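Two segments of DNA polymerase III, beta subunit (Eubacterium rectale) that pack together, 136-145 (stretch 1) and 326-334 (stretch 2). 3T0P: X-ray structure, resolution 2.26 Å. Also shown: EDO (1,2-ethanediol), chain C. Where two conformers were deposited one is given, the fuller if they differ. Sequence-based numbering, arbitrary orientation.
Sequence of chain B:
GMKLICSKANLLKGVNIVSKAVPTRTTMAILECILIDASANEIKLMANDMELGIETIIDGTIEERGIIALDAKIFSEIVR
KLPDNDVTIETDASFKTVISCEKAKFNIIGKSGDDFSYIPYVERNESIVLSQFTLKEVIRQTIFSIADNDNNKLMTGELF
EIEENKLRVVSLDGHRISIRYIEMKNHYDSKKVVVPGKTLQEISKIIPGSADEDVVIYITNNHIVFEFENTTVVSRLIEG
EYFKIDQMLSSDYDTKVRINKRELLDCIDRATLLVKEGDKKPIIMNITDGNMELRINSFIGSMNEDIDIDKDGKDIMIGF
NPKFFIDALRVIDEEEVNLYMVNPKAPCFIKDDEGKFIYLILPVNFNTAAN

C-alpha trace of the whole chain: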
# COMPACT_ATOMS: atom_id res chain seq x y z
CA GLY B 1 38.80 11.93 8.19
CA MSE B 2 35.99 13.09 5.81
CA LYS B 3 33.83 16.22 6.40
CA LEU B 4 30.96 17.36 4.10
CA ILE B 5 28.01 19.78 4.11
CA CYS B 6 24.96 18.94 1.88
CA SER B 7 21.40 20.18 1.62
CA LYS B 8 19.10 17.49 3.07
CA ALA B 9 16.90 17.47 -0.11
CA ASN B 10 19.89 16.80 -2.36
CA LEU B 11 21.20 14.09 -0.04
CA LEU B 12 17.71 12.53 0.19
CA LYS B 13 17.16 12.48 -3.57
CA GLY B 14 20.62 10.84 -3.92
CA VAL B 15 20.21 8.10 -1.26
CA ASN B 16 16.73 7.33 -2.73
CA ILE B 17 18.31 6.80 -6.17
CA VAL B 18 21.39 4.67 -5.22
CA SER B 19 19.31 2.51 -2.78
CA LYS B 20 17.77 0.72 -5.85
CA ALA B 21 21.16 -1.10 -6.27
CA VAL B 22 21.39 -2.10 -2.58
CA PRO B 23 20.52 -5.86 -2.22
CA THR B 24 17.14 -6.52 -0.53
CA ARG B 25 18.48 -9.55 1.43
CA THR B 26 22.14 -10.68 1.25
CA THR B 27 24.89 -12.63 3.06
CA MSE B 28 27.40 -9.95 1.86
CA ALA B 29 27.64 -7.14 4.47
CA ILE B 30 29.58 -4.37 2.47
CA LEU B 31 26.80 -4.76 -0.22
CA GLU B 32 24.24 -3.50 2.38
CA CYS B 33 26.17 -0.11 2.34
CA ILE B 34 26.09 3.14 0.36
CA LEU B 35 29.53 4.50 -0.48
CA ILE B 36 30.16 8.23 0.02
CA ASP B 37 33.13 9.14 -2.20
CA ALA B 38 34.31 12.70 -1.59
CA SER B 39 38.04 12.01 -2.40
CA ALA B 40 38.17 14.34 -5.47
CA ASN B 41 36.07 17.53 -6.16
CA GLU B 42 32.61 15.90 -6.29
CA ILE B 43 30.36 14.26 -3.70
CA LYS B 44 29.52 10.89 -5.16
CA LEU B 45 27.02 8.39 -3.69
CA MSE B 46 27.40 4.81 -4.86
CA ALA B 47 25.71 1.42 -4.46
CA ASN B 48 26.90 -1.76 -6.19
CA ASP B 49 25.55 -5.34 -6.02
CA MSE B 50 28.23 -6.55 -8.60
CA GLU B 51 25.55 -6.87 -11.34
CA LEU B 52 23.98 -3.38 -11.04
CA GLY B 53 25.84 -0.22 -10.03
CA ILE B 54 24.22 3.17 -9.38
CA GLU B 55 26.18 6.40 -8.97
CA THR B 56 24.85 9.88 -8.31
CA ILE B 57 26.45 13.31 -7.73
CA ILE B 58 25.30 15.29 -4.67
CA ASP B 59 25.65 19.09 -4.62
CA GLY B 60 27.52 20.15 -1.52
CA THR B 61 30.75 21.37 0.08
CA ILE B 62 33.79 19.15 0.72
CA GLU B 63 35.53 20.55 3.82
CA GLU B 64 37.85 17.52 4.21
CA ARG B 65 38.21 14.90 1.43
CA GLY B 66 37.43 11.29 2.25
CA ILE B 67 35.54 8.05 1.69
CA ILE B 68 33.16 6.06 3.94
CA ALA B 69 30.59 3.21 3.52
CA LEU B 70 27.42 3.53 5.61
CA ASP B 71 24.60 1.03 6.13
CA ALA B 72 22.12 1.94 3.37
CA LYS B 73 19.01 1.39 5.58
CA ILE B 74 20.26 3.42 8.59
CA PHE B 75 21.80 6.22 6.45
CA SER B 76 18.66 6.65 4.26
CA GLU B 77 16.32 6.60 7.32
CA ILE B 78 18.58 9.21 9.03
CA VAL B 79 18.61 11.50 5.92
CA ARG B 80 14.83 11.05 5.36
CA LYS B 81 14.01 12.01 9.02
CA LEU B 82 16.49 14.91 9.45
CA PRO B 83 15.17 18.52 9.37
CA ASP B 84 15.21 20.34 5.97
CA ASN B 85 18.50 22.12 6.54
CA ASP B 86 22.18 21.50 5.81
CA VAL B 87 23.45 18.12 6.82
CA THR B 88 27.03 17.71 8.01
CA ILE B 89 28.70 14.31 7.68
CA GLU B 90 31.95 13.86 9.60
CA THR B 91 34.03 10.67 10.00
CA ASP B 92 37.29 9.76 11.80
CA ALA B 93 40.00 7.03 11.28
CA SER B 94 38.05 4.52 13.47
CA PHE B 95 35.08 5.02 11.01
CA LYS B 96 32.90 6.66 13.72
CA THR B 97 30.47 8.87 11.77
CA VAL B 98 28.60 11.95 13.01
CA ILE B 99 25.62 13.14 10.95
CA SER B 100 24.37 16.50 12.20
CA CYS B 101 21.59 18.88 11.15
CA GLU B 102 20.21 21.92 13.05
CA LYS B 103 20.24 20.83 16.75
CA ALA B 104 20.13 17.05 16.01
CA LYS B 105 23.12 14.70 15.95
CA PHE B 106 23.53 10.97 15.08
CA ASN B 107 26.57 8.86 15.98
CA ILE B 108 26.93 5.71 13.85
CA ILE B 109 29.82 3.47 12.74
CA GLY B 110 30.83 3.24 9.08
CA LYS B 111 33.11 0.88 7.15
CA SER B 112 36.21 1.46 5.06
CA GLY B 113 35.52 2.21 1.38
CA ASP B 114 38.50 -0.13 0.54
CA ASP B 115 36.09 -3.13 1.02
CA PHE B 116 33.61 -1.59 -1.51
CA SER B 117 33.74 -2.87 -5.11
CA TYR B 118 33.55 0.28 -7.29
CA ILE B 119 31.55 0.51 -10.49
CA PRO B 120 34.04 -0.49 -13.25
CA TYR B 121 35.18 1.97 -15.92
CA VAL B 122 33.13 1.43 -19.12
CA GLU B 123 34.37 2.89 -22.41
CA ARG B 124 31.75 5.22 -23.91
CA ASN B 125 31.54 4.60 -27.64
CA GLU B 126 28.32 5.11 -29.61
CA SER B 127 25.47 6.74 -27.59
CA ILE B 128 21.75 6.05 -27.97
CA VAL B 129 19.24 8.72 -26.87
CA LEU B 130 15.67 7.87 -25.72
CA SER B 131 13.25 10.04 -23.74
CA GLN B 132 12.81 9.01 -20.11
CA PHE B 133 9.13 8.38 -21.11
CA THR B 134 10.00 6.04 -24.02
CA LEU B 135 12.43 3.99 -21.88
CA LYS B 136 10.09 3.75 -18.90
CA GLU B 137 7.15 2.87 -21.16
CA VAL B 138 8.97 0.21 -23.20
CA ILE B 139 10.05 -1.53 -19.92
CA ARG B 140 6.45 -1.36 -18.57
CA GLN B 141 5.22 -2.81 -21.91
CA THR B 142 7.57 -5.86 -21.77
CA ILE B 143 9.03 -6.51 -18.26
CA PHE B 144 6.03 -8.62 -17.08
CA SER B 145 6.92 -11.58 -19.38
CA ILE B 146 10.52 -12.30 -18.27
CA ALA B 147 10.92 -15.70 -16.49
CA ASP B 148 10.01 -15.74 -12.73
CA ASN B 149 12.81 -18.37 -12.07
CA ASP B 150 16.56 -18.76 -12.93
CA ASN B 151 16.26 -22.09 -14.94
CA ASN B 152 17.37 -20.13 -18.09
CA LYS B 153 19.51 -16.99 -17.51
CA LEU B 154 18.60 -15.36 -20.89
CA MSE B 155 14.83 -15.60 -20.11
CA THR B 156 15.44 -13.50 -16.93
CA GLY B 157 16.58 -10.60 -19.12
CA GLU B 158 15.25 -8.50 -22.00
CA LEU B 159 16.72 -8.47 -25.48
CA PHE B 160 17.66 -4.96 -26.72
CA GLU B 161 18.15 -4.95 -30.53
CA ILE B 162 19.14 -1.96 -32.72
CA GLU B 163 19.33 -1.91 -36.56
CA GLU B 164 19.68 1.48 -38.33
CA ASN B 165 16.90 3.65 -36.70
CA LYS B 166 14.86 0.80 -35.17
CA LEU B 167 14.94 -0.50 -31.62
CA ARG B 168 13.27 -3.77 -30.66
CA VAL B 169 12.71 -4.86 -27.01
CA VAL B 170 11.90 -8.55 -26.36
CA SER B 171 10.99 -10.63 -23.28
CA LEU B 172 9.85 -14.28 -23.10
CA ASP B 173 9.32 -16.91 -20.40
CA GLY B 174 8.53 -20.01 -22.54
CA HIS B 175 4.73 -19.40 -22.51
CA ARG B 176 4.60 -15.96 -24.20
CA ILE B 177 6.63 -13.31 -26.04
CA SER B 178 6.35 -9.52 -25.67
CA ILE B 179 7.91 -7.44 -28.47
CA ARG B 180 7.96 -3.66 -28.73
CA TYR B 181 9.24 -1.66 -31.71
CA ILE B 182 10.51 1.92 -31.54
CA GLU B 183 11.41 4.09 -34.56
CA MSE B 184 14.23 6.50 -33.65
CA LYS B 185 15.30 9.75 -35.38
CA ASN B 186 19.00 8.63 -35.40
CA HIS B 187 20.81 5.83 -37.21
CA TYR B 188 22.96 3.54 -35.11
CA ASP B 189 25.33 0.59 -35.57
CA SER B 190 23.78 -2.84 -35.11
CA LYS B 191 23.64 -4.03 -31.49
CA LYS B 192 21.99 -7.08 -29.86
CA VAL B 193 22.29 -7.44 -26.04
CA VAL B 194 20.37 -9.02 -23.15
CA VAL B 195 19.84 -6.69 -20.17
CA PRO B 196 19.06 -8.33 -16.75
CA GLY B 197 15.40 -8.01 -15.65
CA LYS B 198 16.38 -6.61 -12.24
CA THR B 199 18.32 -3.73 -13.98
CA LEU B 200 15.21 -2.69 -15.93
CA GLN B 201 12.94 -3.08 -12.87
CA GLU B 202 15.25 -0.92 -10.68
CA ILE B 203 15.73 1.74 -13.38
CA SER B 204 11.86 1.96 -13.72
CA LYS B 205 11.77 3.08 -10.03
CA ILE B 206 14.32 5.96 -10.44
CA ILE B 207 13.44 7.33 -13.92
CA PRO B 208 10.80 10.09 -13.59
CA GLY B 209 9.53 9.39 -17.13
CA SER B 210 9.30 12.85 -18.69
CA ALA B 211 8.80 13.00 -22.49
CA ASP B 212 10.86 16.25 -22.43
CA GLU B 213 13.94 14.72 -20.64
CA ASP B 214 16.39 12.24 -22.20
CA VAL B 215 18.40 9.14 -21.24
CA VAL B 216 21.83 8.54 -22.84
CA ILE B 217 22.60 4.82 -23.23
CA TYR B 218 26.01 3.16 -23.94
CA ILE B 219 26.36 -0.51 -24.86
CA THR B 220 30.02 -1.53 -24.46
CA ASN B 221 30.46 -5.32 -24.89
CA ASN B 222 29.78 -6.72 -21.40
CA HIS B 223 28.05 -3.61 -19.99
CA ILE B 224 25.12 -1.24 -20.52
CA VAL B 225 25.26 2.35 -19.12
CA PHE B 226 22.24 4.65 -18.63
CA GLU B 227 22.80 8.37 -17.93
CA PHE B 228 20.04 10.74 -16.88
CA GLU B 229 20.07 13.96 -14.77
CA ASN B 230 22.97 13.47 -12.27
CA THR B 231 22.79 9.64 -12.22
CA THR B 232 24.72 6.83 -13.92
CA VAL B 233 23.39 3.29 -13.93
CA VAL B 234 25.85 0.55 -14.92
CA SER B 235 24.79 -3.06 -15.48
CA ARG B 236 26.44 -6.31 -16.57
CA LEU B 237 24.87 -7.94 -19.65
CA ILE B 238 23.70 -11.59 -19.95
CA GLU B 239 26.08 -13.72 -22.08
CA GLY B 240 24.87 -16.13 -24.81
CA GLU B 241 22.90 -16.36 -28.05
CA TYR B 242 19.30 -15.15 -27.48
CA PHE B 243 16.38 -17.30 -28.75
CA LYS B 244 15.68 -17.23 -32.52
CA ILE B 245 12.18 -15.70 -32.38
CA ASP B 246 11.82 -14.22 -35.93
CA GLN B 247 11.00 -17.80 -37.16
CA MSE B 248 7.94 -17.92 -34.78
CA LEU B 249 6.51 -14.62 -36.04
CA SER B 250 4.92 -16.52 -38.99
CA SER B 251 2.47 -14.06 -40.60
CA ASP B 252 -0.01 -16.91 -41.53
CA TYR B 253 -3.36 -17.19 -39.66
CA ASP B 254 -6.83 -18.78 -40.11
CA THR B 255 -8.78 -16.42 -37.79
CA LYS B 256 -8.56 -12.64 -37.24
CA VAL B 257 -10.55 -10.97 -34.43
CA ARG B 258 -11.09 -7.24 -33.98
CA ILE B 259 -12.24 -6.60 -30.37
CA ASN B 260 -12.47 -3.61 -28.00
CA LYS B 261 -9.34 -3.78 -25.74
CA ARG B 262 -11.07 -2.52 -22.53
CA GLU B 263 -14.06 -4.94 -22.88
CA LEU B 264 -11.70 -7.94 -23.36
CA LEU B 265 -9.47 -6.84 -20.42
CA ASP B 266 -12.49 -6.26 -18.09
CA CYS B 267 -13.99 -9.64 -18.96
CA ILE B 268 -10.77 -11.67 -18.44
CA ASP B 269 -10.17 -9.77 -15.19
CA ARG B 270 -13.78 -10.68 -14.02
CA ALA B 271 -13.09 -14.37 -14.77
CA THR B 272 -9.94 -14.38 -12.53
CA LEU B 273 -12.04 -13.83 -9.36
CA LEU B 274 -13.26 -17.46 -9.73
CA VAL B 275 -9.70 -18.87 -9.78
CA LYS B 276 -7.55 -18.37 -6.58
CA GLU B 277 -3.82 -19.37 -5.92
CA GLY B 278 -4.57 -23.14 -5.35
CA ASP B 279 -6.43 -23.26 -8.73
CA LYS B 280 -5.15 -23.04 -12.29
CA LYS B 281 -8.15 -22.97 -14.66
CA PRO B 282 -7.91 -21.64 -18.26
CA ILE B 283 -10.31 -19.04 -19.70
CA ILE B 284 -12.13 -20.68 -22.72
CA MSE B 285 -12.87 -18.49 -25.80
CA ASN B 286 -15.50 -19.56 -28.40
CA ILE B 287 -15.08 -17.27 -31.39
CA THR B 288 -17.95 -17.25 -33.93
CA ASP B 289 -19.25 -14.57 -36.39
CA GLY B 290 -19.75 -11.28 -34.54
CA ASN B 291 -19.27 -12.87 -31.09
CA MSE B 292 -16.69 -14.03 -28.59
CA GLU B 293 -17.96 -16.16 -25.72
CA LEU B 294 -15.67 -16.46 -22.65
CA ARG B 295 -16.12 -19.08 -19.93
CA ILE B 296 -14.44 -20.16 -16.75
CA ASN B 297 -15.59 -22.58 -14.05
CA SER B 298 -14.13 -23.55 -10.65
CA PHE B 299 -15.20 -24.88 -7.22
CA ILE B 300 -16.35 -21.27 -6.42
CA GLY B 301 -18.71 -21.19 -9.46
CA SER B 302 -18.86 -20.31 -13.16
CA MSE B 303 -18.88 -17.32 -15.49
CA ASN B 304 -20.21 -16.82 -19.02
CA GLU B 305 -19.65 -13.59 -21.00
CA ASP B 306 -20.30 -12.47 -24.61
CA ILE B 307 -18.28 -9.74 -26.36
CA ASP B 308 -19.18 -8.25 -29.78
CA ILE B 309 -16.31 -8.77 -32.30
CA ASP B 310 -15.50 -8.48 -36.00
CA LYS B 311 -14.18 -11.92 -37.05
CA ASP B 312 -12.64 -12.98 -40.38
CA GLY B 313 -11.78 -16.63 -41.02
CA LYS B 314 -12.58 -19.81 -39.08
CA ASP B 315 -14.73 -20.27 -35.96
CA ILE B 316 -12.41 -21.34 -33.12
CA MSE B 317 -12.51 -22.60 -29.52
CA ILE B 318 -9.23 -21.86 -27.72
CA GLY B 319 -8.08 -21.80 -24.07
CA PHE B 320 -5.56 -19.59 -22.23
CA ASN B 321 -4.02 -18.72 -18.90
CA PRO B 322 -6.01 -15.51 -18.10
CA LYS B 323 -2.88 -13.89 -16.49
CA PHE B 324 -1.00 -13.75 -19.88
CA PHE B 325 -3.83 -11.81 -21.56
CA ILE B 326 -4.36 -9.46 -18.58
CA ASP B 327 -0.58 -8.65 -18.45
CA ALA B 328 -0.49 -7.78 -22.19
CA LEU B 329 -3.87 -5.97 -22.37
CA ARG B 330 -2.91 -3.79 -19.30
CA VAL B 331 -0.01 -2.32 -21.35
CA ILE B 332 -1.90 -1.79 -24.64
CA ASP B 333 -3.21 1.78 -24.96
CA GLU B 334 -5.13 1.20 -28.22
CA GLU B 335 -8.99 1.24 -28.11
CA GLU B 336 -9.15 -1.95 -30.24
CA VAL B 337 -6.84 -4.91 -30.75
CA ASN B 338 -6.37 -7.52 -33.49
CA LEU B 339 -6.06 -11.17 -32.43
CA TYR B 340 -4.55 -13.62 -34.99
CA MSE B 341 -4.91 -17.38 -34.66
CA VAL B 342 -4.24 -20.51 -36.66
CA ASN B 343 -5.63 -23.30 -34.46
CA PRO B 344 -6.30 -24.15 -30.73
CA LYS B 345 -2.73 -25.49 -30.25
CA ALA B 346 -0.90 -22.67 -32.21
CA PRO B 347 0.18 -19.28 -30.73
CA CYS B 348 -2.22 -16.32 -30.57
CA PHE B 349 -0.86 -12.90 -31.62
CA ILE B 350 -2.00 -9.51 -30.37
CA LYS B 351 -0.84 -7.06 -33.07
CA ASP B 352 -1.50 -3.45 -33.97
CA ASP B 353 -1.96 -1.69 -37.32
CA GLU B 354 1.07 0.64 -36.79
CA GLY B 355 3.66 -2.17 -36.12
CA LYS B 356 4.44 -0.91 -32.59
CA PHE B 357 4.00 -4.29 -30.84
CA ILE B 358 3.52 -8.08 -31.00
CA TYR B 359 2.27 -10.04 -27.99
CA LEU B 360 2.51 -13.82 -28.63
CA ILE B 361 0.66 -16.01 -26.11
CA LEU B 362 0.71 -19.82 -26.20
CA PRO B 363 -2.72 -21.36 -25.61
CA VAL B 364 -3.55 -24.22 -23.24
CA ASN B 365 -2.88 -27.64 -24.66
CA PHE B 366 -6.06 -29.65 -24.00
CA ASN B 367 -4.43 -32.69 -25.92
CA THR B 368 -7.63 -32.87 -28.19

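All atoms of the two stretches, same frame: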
# COMPACT_ATOMS: atom_id res chain seq x y z
N LYS B 136 10.93 4.22 -19.99
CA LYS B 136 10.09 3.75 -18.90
C LYS B 136 8.90 2.99 -19.47
O LYS B 136 8.60 1.90 -18.98
CB LYS B 136 9.64 4.91 -18.00
CG LYS B 136 9.01 4.46 -16.68
CD LYS B 136 8.81 5.64 -15.72
CE LYS B 136 8.25 5.19 -14.38
NZ LYS B 136 8.45 6.23 -13.33
N GLU B 137 8.31 3.50 -20.53
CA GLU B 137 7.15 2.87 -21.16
C GLU B 137 7.49 1.56 -21.83
O GLU B 137 6.71 0.62 -21.71
CB GLU B 137 6.49 3.80 -22.19
CG GLU B 137 5.52 4.79 -21.56
CD GLU B 137 4.19 4.22 -21.09
OE1 GLU B 137 3.30 3.99 -21.95
OE2 GLU B 137 4.02 4.04 -19.87
N VAL B 138 8.63 1.46 -22.54
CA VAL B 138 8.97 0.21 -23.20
C VAL B 138 9.27 -0.89 -22.16
O VAL B 138 8.96 -2.05 -22.43
CB VAL B 138 10.08 0.35 -24.29
CG1 VAL B 138 11.49 0.43 -23.70
CG2 VAL B 138 9.98 -0.77 -25.29
N ILE B 139 9.80 -0.54 -20.97
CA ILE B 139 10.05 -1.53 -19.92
C ILE B 139 8.68 -1.98 -19.37
O ILE B 139 8.44 -3.18 -19.20
CB ILE B 139 10.98 -0.97 -18.80
CG1 ILE B 139 12.41 -0.68 -19.30
CG2 ILE B 139 10.99 -1.88 -17.56
CD1 ILE B 139 13.27 0.29 -18.29
N ARG B 140 7.78 -1.02 -19.11
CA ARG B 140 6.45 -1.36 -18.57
C ARG B 140 5.71 -2.32 -19.53
O ARG B 140 5.09 -3.28 -19.08
CB ARG B 140 5.63 -0.09 -18.32
CG ARG B 140 4.32 -0.32 -17.56
CD ARG B 140 3.54 0.98 -17.36
NE ARG B 140 3.14 1.59 -18.62
CZ ARG B 140 2.01 1.31 -19.27
NH1 ARG B 140 1.15 0.43 -18.77
NH2 ARG B 140 1.73 1.92 -20.41
N GLN B 141 5.86 -2.09 -20.82
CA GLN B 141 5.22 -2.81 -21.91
C GLN B 141 5.80 -4.19 -22.19
O GLN B 141 5.22 -4.92 -23.00
CB GLN B 141 5.30 -1.98 -23.19
CG GLN B 141 4.36 -0.78 -23.17
CD GLN B 141 4.68 0.22 -24.24
OE1 GLN B 141 5.75 0.20 -24.88
NE2 GLN B 141 3.77 1.14 -24.46
N THR B 142 6.92 -4.57 -21.51
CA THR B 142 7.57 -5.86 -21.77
C THR B 142 8.06 -6.61 -20.54
O THR B 142 8.21 -7.83 -20.61
CB THR B 142 8.80 -5.67 -22.72
OG1 THR B 142 9.72 -4.77 -22.11
CG2 THR B 142 8.44 -5.17 -24.09
N ILE B 143 8.41 -5.92 -19.46
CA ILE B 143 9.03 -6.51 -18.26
C ILE B 143 8.23 -7.66 -17.61
O ILE B 143 8.84 -8.56 -17.02
CB ILE B 143 9.43 -5.44 -17.21
CG1 ILE B 143 10.63 -5.90 -16.35
CG2 ILE B 143 8.25 -4.96 -16.34
CD1 ILE B 143 11.90 -6.12 -17.09
N PHE B 144 6.90 -7.64 -17.71
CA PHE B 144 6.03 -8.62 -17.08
C PHE B 144 6.23 -10.04 -17.62
O PHE B 144 5.78 -10.97 -16.95
CB PHE B 144 4.56 -8.21 -17.26
CG PHE B 144 4.11 -8.19 -18.69
CD1 PHE B 144 3.73 -9.36 -19.34
CD2 PHE B 144 4.09 -7.00 -19.41
CE1 PHE B 144 3.34 -9.35 -20.68
CE2 PHE B 144 3.71 -6.99 -20.75
CZ PHE B 144 3.31 -8.16 -21.37
N SER B 145 6.82 -10.23 -18.82
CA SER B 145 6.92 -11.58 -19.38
C SER B 145 8.34 -12.16 -19.39
O SER B 145 8.59 -13.10 -20.13
CB SER B 145 6.27 -11.66 -20.76
OG SER B 145 6.72 -10.62 -21.60
N ILE B 326 -4.22 -10.61 -19.47
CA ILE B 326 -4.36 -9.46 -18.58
C ILE B 326 -3.03 -8.66 -18.60
O ILE B 326 -3.06 -7.46 -18.88
CB ILE B 326 -4.75 -9.89 -17.15
CG1 ILE B 326 -6.22 -10.33 -17.10
CG2 ILE B 326 -4.51 -8.76 -16.15
CD1 ILE B 326 -6.59 -11.22 -15.91
N ASP B 327 -1.89 -9.33 -18.43
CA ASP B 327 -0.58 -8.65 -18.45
C ASP B 327 -0.38 -7.86 -19.73
O ASP B 327 -0.00 -6.70 -19.65
CB ASP B 327 0.59 -9.65 -18.33
CG ASP B 327 0.76 -10.33 -17.00
OD1 ASP B 327 0.05 -9.95 -16.03
OD2 ASP B 327 1.61 -11.27 -16.92
N ALA B 328 -0.69 -8.47 -20.92
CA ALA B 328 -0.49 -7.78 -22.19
C ALA B 328 -1.53 -6.69 -22.42
O ALA B 328 -1.16 -5.61 -22.86
CB ALA B 328 -0.51 -8.78 -23.35
N LEU B 329 -2.81 -6.96 -22.14
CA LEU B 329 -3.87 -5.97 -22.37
C LEU B 329 -3.69 -4.74 -21.47
O LEU B 329 -3.97 -3.64 -21.94
CB LEU B 329 -5.26 -6.57 -22.23
CG LEU B 329 -5.65 -7.61 -23.27
CD1 LEU B 329 -6.90 -8.38 -22.84
CD2 LEU B 329 -5.81 -7.00 -24.66
N ARG B 330 -3.20 -4.90 -20.24
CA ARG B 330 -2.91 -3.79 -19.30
C ARG B 330 -1.90 -2.78 -19.85
O ARG B 330 -1.84 -1.64 -19.39
CB ARG B 330 -2.34 -4.33 -17.98
CG ARG B 330 -3.40 -4.75 -16.99
CD ARG B 330 -2.76 -5.13 -15.68
NE ARG B 330 -3.75 -5.66 -14.74
CZ ARG B 330 -3.45 -6.45 -13.73
NH1 ARG B 330 -2.20 -6.83 -13.51
NH2 ARG B 330 -4.41 -6.89 -12.92
N VAL B 331 -1.06 -3.20 -20.83
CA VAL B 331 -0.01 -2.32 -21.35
C VAL B 331 -0.27 -1.91 -22.78
O VAL B 331 0.60 -1.31 -23.40
CB VAL B 331 1.41 -2.91 -21.16
CG1 VAL B 331 1.68 -3.16 -19.68
CG2 VAL B 331 1.61 -4.19 -21.97
N ILE B 332 -1.50 -2.19 -23.29
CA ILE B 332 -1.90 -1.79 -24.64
C ILE B 332 -2.85 -0.62 -24.48
O ILE B 332 -3.89 -0.74 -23.84
CB ILE B 332 -2.51 -2.97 -25.47
CG1 ILE B 332 -1.45 -4.05 -25.73
CG2 ILE B 332 -3.13 -2.45 -26.77
CD1 ILE B 332 -2.03 -5.42 -26.23
N ASP B 333 -2.46 0.53 -25.07
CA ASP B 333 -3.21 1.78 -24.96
C ASP B 333 -4.32 1.91 -25.98
O ASP B 333 -5.29 2.62 -25.73
CB ASP B 333 -2.26 2.97 -25.09
CG ASP B 333 -1.25 3.07 -23.95
OD1 ASP B 333 -1.59 2.65 -22.81
OD2 ASP B 333 -0.11 3.54 -24.20
N GLU B 334 -4.19 1.21 -27.11
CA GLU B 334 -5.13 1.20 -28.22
C GLU B 334 -6.56 0.84 -27.78
O GLU B 334 -6.75 0.03 -26.88
CB GLU B 334 -4.64 0.22 -29.28
CG GLU B 334 -3.55 0.81 -30.18
CD GLU B 334 -2.13 0.95 -29.67
OE1 GLU B 334 -1.83 0.46 -28.56
OE2 GLU B 334 -1.30 1.53 -30.41
C1 EDO C . 0.52 -2.94 -14.45
O1 EDO C . -0.75 -2.31 -14.21
C2 EDO C . 0.98 -2.70 -15.89
O2 EDO C . 1.00 -1.30 -16.21
O HOH W 1 1.31 1.28 -23.16

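The two segments meet through a small, mixed contact, with no direct hydrogen bond between them and 375 Å² of surface buried in total. Val331 lies at its centre. It belongs to the type I turn from Leu329 to Ile332, which directs its CA-to-CB bond toward stretch 1 and that of Ile332 away. With chi1 in the m well, its two methyl groups meet different neighbours: CG1 lies 3.5 Å from the backbone O of Arg140, whereas CG2 packs 3.7 Å from CE2 of Phe144.

Phe144 adopts the p rotamer (chi1 64°, chi2 82°), which carries its ring to stretch 2. There CD1 approaches CB of Asp327 to 3.3 Å, a tight contact, and CZ lies 3.9 Å from CA of Ala328. The carbonyl oxygen of Asp327 sits over one face of the ring. The carboxylate of Asp327 is engaged elsewhere in the structure.

The CA-to-CB bond of Arg140 points sideways relative to stretch 2. Its chi1 and chi2 are both t, extending the chain, and chi3 then turns to p (62°), so that the guanidinium comes nearer to stretch 2 while remaining paired with Glu137, one helical turn earlier. In this salt bridge NE of Arg140 donates to OE2 of Glu137 at 2.9 Å and NH2 of Arg140 to OE1 of Glu137 at 3.0 Å; the m, m conformation of Glu137 brings its carboxylate to the guanidinium. NH1 of Arg140 donates to O2 of the bound ethanediol at 3.1 Å. Asp333 is less closely engaged: its OD1 is 4.2 Å from NH2 of Arg140, beyond a salt bridge, and its OD2 is 4.1 Å from the like-charged OE1 of Glu137.

Water 1 supplies a polar link, accepting from NE2 of Gln141 (2.8 Å) and donating to O of Val331 (2.7 Å) and, weakly, to OD2 of Asp333 (2.9 Å).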